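Local coordinates for protein mannan endo-1,4-beta-mannosidase (Cryptopygus antarcticus, PDB 4OOZ) that hydrolyses internal beta-1,4-mannosidic linkages in mannans, galactomannans and glucomannans as a secreted endo-acting glycosidase, at residues H280-S285 with I310-S315; G286-N291 with C317-G322. All coordinates share one frame; numbering follows the deposited sequence.

How the contacts relate
Both contacts start from the loop that follows strand 277-278: contact 1 pairs it with the end of strand 308-313, contact 2 with the loop after that strand, and the segments alternate along the sequence. The centres of contact 1 and contact 2 are about 8 Å apart. Contact 1 is fully buried, sits about 14 Å from the chain centre and holds the probable nucleophile, so its chemistry is that of a carboxylate set among rings and sugar. Contact 2, about 22 Å out and only partly buried, joins two irregular loops through a backbone-to-amide bond and an indole packed on backbone. The two meet directly: Ser-283 probably bonds through its N and OG to the carbonyls of Cys-317 and Ser-318, and Trp-288 packs on Thr-281.

Contact 1: H280-S285 with I310-S315; sequences HTYSHS and IGEFAS. With BMA (beta-D-mannopyranose), chain G; BMA (beta-D-mannopyranose), chain C.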
loop_
_atom_site.group_PDB
_atom_site.type_symbol
_atom_site.label_atom_id
_atom_site.label_comp_id
_atom_site.label_asym_id
_atom_site.label_seq_id
_atom_site.Cartn_x
_atom_site.Cartn_y
_atom_site.Cartn_z
ATOM N N HIS A 280 7.756 -1.974 -4.924
ATOM C CA HIS A 280 7.747 -0.890 -5.900
ATOM C C HIS A 280 8.982 -1.033 -6.770
ATOM O O HIS A 280 10.025 -1.463 -6.287
ATOM C CB HIS A 280 7.743 0.486 -5.224
ATOM C CG HIS A 280 6.671 0.662 -4.197
ATOM N ND1 HIS A 280 6.590 1.781 -3.391
ATOM C CD2 HIS A 280 5.629 -0.126 -3.843
ATOM C CE1 HIS A 280 5.557 1.666 -2.585
ATOM N NE2 HIS A 280 4.952 0.517 -2.838
ATOM N N THR A 281 8.885 -0.669 -8.043
ATOM C CA THR A 281 10.048 -0.790 -8.914
ATOM C C THR A 281 10.093 0.283 -9.999
ATOM O O THR A 281 9.083 0.611 -10.623
ATOM C CB THR A 281 10.114 -2.201 -9.570
ATOM O OG1 THR A 281 11.328 -2.333 -10.321
ATOM C CG2 THR A 281 8.916 -2.454 -10.476
ATOM N N TYR A 282 11.284 0.838 -10.194
ATOM C CA TYR A 282 11.528 1.850 -11.211
ATOM C C TYR A 282 12.904 1.608 -11.808
ATOM O O TYR A 282 13.775 1.038 -11.155
ATOM C CB TYR A 282 11.440 3.267 -10.622
ATOM C CG TYR A 282 10.098 3.602 -10.010
ATOM C CD1 TYR A 282 9.090 4.177 -10.771
ATOM C CD2 TYR A 282 9.841 3.343 -8.671
ATOM C CE1 TYR A 282 7.864 4.478 -10.218
ATOM C CE2 TYR A 282 8.618 3.639 -8.110
ATOM C CZ TYR A 282 7.634 4.208 -8.887
ATOM O OH TYR A 282 6.414 4.507 -8.330
ATOM N N SER A 283 13.105 2.040 -13.045
ATOM C CA SER A 283 14.399 1.861 -13.689
ATOM C C SER A 283 15.297 3.068 -13.458
ATOM O O SER A 283 14.951 4.191 -13.820
ATOM C CB SER A 283 14.230 1.616 -15.186
ATOM O OG SER A 283 13.931 2.823 -15.862
ATOM N N HIS A 284 16.453 2.826 -12.854
ATOM C CA HIS A 284 17.426 3.881 -12.612
ATOM C C HIS A 284 18.405 3.914 -13.779
ATOM O O HIS A 284 19.215 2.998 -13.923
ATOM C CB HIS A 284 18.157 3.653 -11.286
ATOM C CG HIS A 284 17.257 3.233 -10.162
ATOM N ND1 HIS A 284 17.733 2.626 -9.020
ATOM C CD2 HIS A 284 15.916 3.336 -10.003
ATOM C CE1 HIS A 284 16.722 2.367 -8.209
ATOM N NE2 HIS A 284 15.610 2.788 -8.780
ATOM N N SER A 285 18.300 4.963 -14.601
ATOM C CA SER A 285 19.049 5.145 -15.854
ATOM C C SER A 285 18.456 4.337 -17.018
ATOM O O SER A 285 19.129 4.092 -18.018
ATOM C CB SER A 285 20.532 4.781 -15.682
ATOM O OG SER A 285 21.102 5.418 -14.550
ATOM N N ILE A 310 2.793 -5.809 -7.058
ATOM C CA ILE A 310 3.677 -4.758 -7.536
ATOM C C ILE A 310 2.929 -3.436 -7.493
ATOM O O ILE A 310 2.432 -2.953 -8.512
ATOM C CB ILE A 310 4.196 -5.013 -8.969
ATOM C CG1 ILE A 310 4.831 -6.399 -9.078
ATOM C CG2 ILE A 310 5.205 -3.940 -9.372
ATOM C CD1 ILE A 310 5.487 -6.668 -10.421
ATOM N N GLY A 311 2.814 -2.869 -6.300
ATOM C CA GLY A 311 2.320 -1.516 -6.173
ATOM C C GLY A 311 3.404 -0.630 -6.742
ATOM O O GLY A 311 4.585 -0.890 -6.518
ATOM N N GLU A 312 3.006 0.380 -7.505
ATOM C CA GLU A 312 3.932 1.355 -8.082
ATOM C C GLU A 312 4.882 0.799 -9.143
ATOM O O GLU A 312 5.823 0.064 -8.846
ATOM C CB GLU A 312 4.756 2.022 -6.980
ATOM C CG GLU A 312 3.917 2.754 -5.963
ATOM C CD GLU A 312 4.726 3.739 -5.153
ATOM O OE1 GLU A 312 5.819 4.131 -5.617
ATOM O OE2 GLU A 312 4.261 4.134 -4.062
ATOM N N PHE A 313 4.613 1.176 -10.386
ATOM C CA PHE A 313 5.567 1.056 -11.478
ATOM C C PHE A 313 5.160 2.084 -12.520
ATOM O O PHE A 313 4.009 2.505 -12.555
ATOM C CB PHE A 313 5.595 -0.359 -12.064
ATOM C CG PHE A 313 4.363 -0.727 -12.845
ATOM C CD1 PHE A 313 4.308 -0.529 -14.214
ATOM C CD2 PHE A 313 3.270 -1.288 -12.213
ATOM C CE1 PHE A 313 3.182 -0.871 -14.932
ATOM C CE2 PHE A 313 2.141 -1.632 -12.927
ATOM C CZ PHE A 313 2.098 -1.427 -14.286
ATOM N N ALA A 314 6.095 2.505 -13.360
ATOM C CA ALA A 314 5.767 3.483 -14.387
ATOM C C ALA A 314 6.448 3.141 -15.700
ATOM O O ALA A 314 7.650 2.881 -15.736
ATOM C CB ALA A 314 6.155 4.879 -13.933
ATOM N N SER A 315 5.677 3.160 -16.783
ATOM C CA SER A 315 6.203 2.843 -18.106
ATOM C C SER A 315 7.080 3.972 -18.634
ATOM O O SER A 315 7.444 3.992 -19.810
ATOM C CB SER A 315 5.065 2.559 -19.087
ATOM O OG SER A 315 4.367 3.746 -19.421
HETATM C C1 BMA G . 6.464 7.539 -3.934
HETATM C C2 BMA G . 7.733 6.839 -3.553
HETATM C C3 BMA G . 8.906 7.713 -3.930
HETATM C C4 BMA G . 8.850 8.092 -5.416
HETATM C C5 BMA G . 7.460 8.612 -5.828
HETATM C C6 BMA G . 7.316 8.670 -7.332
HETATM O O1 BMA G . 5.430 6.653 -3.617
HETATM O O2 BMA G . 7.863 5.663 -4.339
HETATM O O3 BMA G . 10.145 7.064 -3.655
HETATM O O4 BMA G . 9.815 9.102 -5.688
HETATM O O5 BMA G . 6.428 7.740 -5.323
HETATM O O6 BMA G . 8.605 8.572 -7.925
HETATM C C1 BMA C . 24.324 3.319 -6.440
HETATM C C2 BMA C . 24.098 4.549 -5.564
HETATM C C3 BMA C . 22.632 4.601 -5.151
HETATM C C4 BMA C . 21.662 4.403 -6.342
HETATM C C5 BMA C . 22.118 3.248 -7.279
HETATM C C6 BMA C . 21.349 3.208 -8.589
HETATM O O2 BMA C . 24.355 5.742 -6.289
HETATM O O3 BMA C . 22.326 5.818 -4.478
HETATM O O4 BMA C . 20.402 4.058 -5.816
HETATM O O5 BMA C . 23.519 3.374 -7.585
HETATM O O6 BMA C . 20.225 2.356 -8.416
#
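One face of the His-280 imidazole carries the side chain of Glu-312, whose CG stands 3.7 Å from the ring centroid, almost on the normal, a CH-pi contact, while its carboxylate stacks above the ring rim with the planes 22° apart. Glu-312 CG sits opposite its own carbonyl carbon (chi1 -60°) and the chain is extended beyond it, which lays the side chain over the imidazole. Glu-312 OE1 lies in the plane of the Tyr-282 ring at its edge; Ala-314 CB is at the edge too, close to that plane, 4.1 Å from Tyr-282 CE1. Tyr-282 OH donates to Glu-312 OE1 over 2.8 Å, on the anti side and 27° out of the carboxylate plane. Glu-312 OE2 forms a salt bridge with Arg-81 and takes a weak bond of 2.8 Å from O1 of the chain G mannose. The imidazole is held at both nitrogens, ND1 by Glu-181 and NE2 by Gln-278, which fixes its rotation against Glu-312. On the backbone, Thr-281 N donates to Glu-312 O (3.2 Å). His-284 ND1 meets O6 of the chain C mannose in its ring plane at 2.6 Å. Glu-312, the probable nucleophile, and Glu-181, the probable proton donor/acceptor, are consistent with the two-glutamate active site of a glycosyl hydrolase family 5 (beta/alpha)8 barrel.

Contact 2: G286-N291 with C317-G322; sequences GKWNQN and CSQNEG
Gln-319 OE1 accepts the backbone N-H of Trp-288, with 3.1 Å between Gln-319 OE1 and Trp-288 N and a nearly straight angle of 164° at the hydrogen; the donor lies in the carbonyl plane on a lone pair. Gln-319 CG, opposite its own carbonyl carbon at chi1 -86°, passes Gly-286 O, and the extended chain beyond it brings the amide alongside the pyrrole end of the indole. There Trp-288 CD1 comes within 3.2 Å of Gln-319 CD, the amide and ring planes being 31° apart. Ser-318 lies off-centre over one face of the six-membered ring: its CA makes a CH-pi contact 4.1 Å from the centroid, and its CB reaches CZ2 of Trp-288 at 3.4 Å. Leu-326 also touches the indole, which is thus packed against 317-322, helix 323-332 and Thr-281 of its own loop. Within 317-322 the backbone is shaped by an ST turn, in which Asn-320 N donates to Ser-318 OG over 3.2 Å. A disulfide from Cys-317 to Cys-349 ties down the start of this segment. In this family 5 barrel the contact joins the loop between strands 277-278 and 308-313 to the beta-alpha loop from strand 308-313 to helix 323-332, whose N-cap is Gly-322.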
loop_
_atom_site.group_PDB
_atom_site.type_symbol
_atom_site.label_atom_id
_atom_site.label_comp_id
_atom_site.label_asym_id
_atom_site.label_seq_id
_atom_site.Cartn_x
_atom_site.Cartn_y
_atom_site.Cartn_z
ATOM N N GLY A 286 17.194 3.936 -16.897
ATOM C CA GLY A 286 16.567 3.120 -17.923
ATOM C C GLY A 286 17.010 1.676 -17.807
ATOM O O GLY A 286 16.785 0.863 -18.702
ATOM N N LYS A 287 17.651 1.368 -16.686
ATOM C CA LYS A 287 18.081 0.013 -16.382
ATOM C C LYS A 287 17.362 -0.515 -15.156
ATOM O O LYS A 287 17.401 0.109 -14.097
ATOM C CB LYS A 287 19.594 -0.033 -16.161
ATOM C CG LYS A 287 20.410 -0.251 -17.426
ATOM C CD LYS A 287 19.526 -0.695 -18.584
ATOM C CE LYS A 287 20.326 -1.377 -19.676
ATOM N NZ LYS A 287 19.456 -1.691 -20.842
ATOM N N TRP A 288 16.693 -1.654 -15.303
ATOM C CA TRP A 288 16.115 -2.331 -14.153
ATOM C C TRP A 288 17.213 -2.660 -13.165
ATOM O O TRP A 288 18.371 -2.822 -13.546
ATOM C CB TRP A 288 15.405 -3.626 -14.550
ATOM C CG TRP A 288 14.115 -3.462 -15.283
ATOM C CD1 TRP A 288 13.810 -3.958 -16.516
ATOM C CD2 TRP A 288 12.945 -2.778 -14.825
ATOM N NE1 TRP A 288 12.527 -3.616 -16.859
ATOM C CE2 TRP A 288 11.973 -2.891 -15.838
ATOM C CE3 TRP A 288 12.626 -2.074 -13.661
ATOM C CZ2 TRP A 288 10.706 -2.331 -15.721
ATOM C CZ3 TRP A 288 11.368 -1.517 -13.549
ATOM C CH2 TRP A 288 10.425 -1.646 -14.574
ATOM N N ASN A 289 16.859 -2.744 -11.892
ATOM C CA ASN A 289 17.720 -3.436 -10.960
ATOM C C ASN A 289 17.772 -4.866 -11.459
ATOM O O ASN A 289 16.767 -5.387 -11.941
ATOM C CB ASN A 289 17.198 -3.348 -9.527
ATOM C CG ASN A 289 17.424 -1.981 -8.907
ATOM O OD1 ASN A 289 17.659 -0.997 -9.609
ATOM N ND2 ASN A 289 17.359 -1.916 -7.584
ATOM N N GLN A 290 18.943 -5.484 -11.374
ATOM C CA GLN A 290 19.176 -6.796 -11.971
ATOM C C GLN A 290 18.129 -7.835 -11.571
ATOM O O GLN A 290 17.789 -8.723 -12.353
ATOM C CB GLN A 290 20.572 -7.290 -11.590
ATOM C CG GLN A 290 20.966 -8.619 -12.201
ATOM C CD GLN A 290 22.449 -8.700 -12.480
ATOM O OE1 GLN A 290 23.210 -7.809 -12.099
ATOM N NE2 GLN A 290 22.871 -9.767 -13.148
ATOM N N ASN A 291 17.608 -7.702 -10.355
ATOM C CA ASN A 291 16.668 -8.672 -9.817
ATOM C C ASN A 291 15.282 -8.056 -9.608
ATOM O O ASN A 291 14.459 -8.583 -8.855
ATOM C CB ASN A 291 17.204 -9.234 -8.502
ATOM C CG ASN A 291 18.617 -9.779 -8.633
ATOM O OD1 ASN A 291 19.376 -9.367 -9.505
ATOM N ND2 ASN A 291 18.983 -10.688 -7.750
ATOM N N CYS A 317 9.615 5.028 -16.252
ATOM C CA CYS A 317 10.820 4.609 -15.550
ATOM C C CYS A 317 10.961 3.092 -15.565
ATOM O O CYS A 317 11.186 2.463 -14.530
ATOM C CB CYS A 317 10.818 5.133 -14.113
ATOM S SG CYS A 317 10.973 6.929 -13.992
ATOM N N SER A 318 10.820 2.515 -16.756
ATOM C CA SER A 318 11.053 1.095 -16.976
ATOM C C SER A 318 12.189 0.938 -17.982
ATOM O O SER A 318 13.036 1.820 -18.105
ATOM C CB SER A 318 9.786 0.405 -17.480
ATOM O OG SER A 318 9.336 0.987 -18.689
ATOM N N GLN A 319 12.205 -0.180 -18.702
ATOM C CA GLN A 319 13.186 -0.382 -19.764
ATOM C C GLN A 319 12.526 -0.251 -21.130
ATOM O O GLN A 319 13.078 -0.686 -22.141
ATOM C CB GLN A 319 13.862 -1.746 -19.631
ATOM C CG GLN A 319 15.060 -1.745 -18.708
ATOM C CD GLN A 319 15.863 -3.023 -18.791
ATOM O OE1 GLN A 319 16.633 -3.346 -17.887
ATOM N NE2 GLN A 319 15.690 -3.761 -19.882
ATOM N N ASN A 320 11.339 0.348 -21.132
ATOM C CA ASN A 320 10.544 0.603 -22.332
ATOM C C ASN A 320 9.993 -0.677 -22.957
ATOM O O ASN A 320 9.952 -0.816 -24.178
ATOM C CB ASN A 320 11.359 1.389 -23.364
ATOM C CG ASN A 320 10.491 2.246 -24.260
ATOM O OD1 ASN A 320 10.151 3.377 -23.913
ATOM N ND2 ASN A 320 10.133 1.717 -25.425
ATOM N N GLU A 321 9.554 -1.600 -22.109
ATOM C CA GLU A 321 8.948 -2.845 -22.564
ATOM C C GLU A 321 7.568 -2.601 -23.160
ATOM O O GLU A 321 7.049 -3.422 -23.914
ATOM C CB GLU A 321 8.838 -3.846 -21.409
ATOM C CG GLU A 321 10.153 -4.186 -20.725
ATOM C CD GLU A 321 10.598 -3.129 -19.734
ATOM O OE1 GLU A 321 10.252 -1.943 -19.919
ATOM O OE2 GLU A 321 11.298 -3.487 -18.767
ATOM N N GLY A 322 6.980 -1.462 -22.819
ATOM C CA GLY A 322 5.608 -1.172 -23.185
ATOM C C GLY A 322 4.736 -1.314 -21.957
ATOM O O GLY A 322 4.944 -2.210 -21.143
#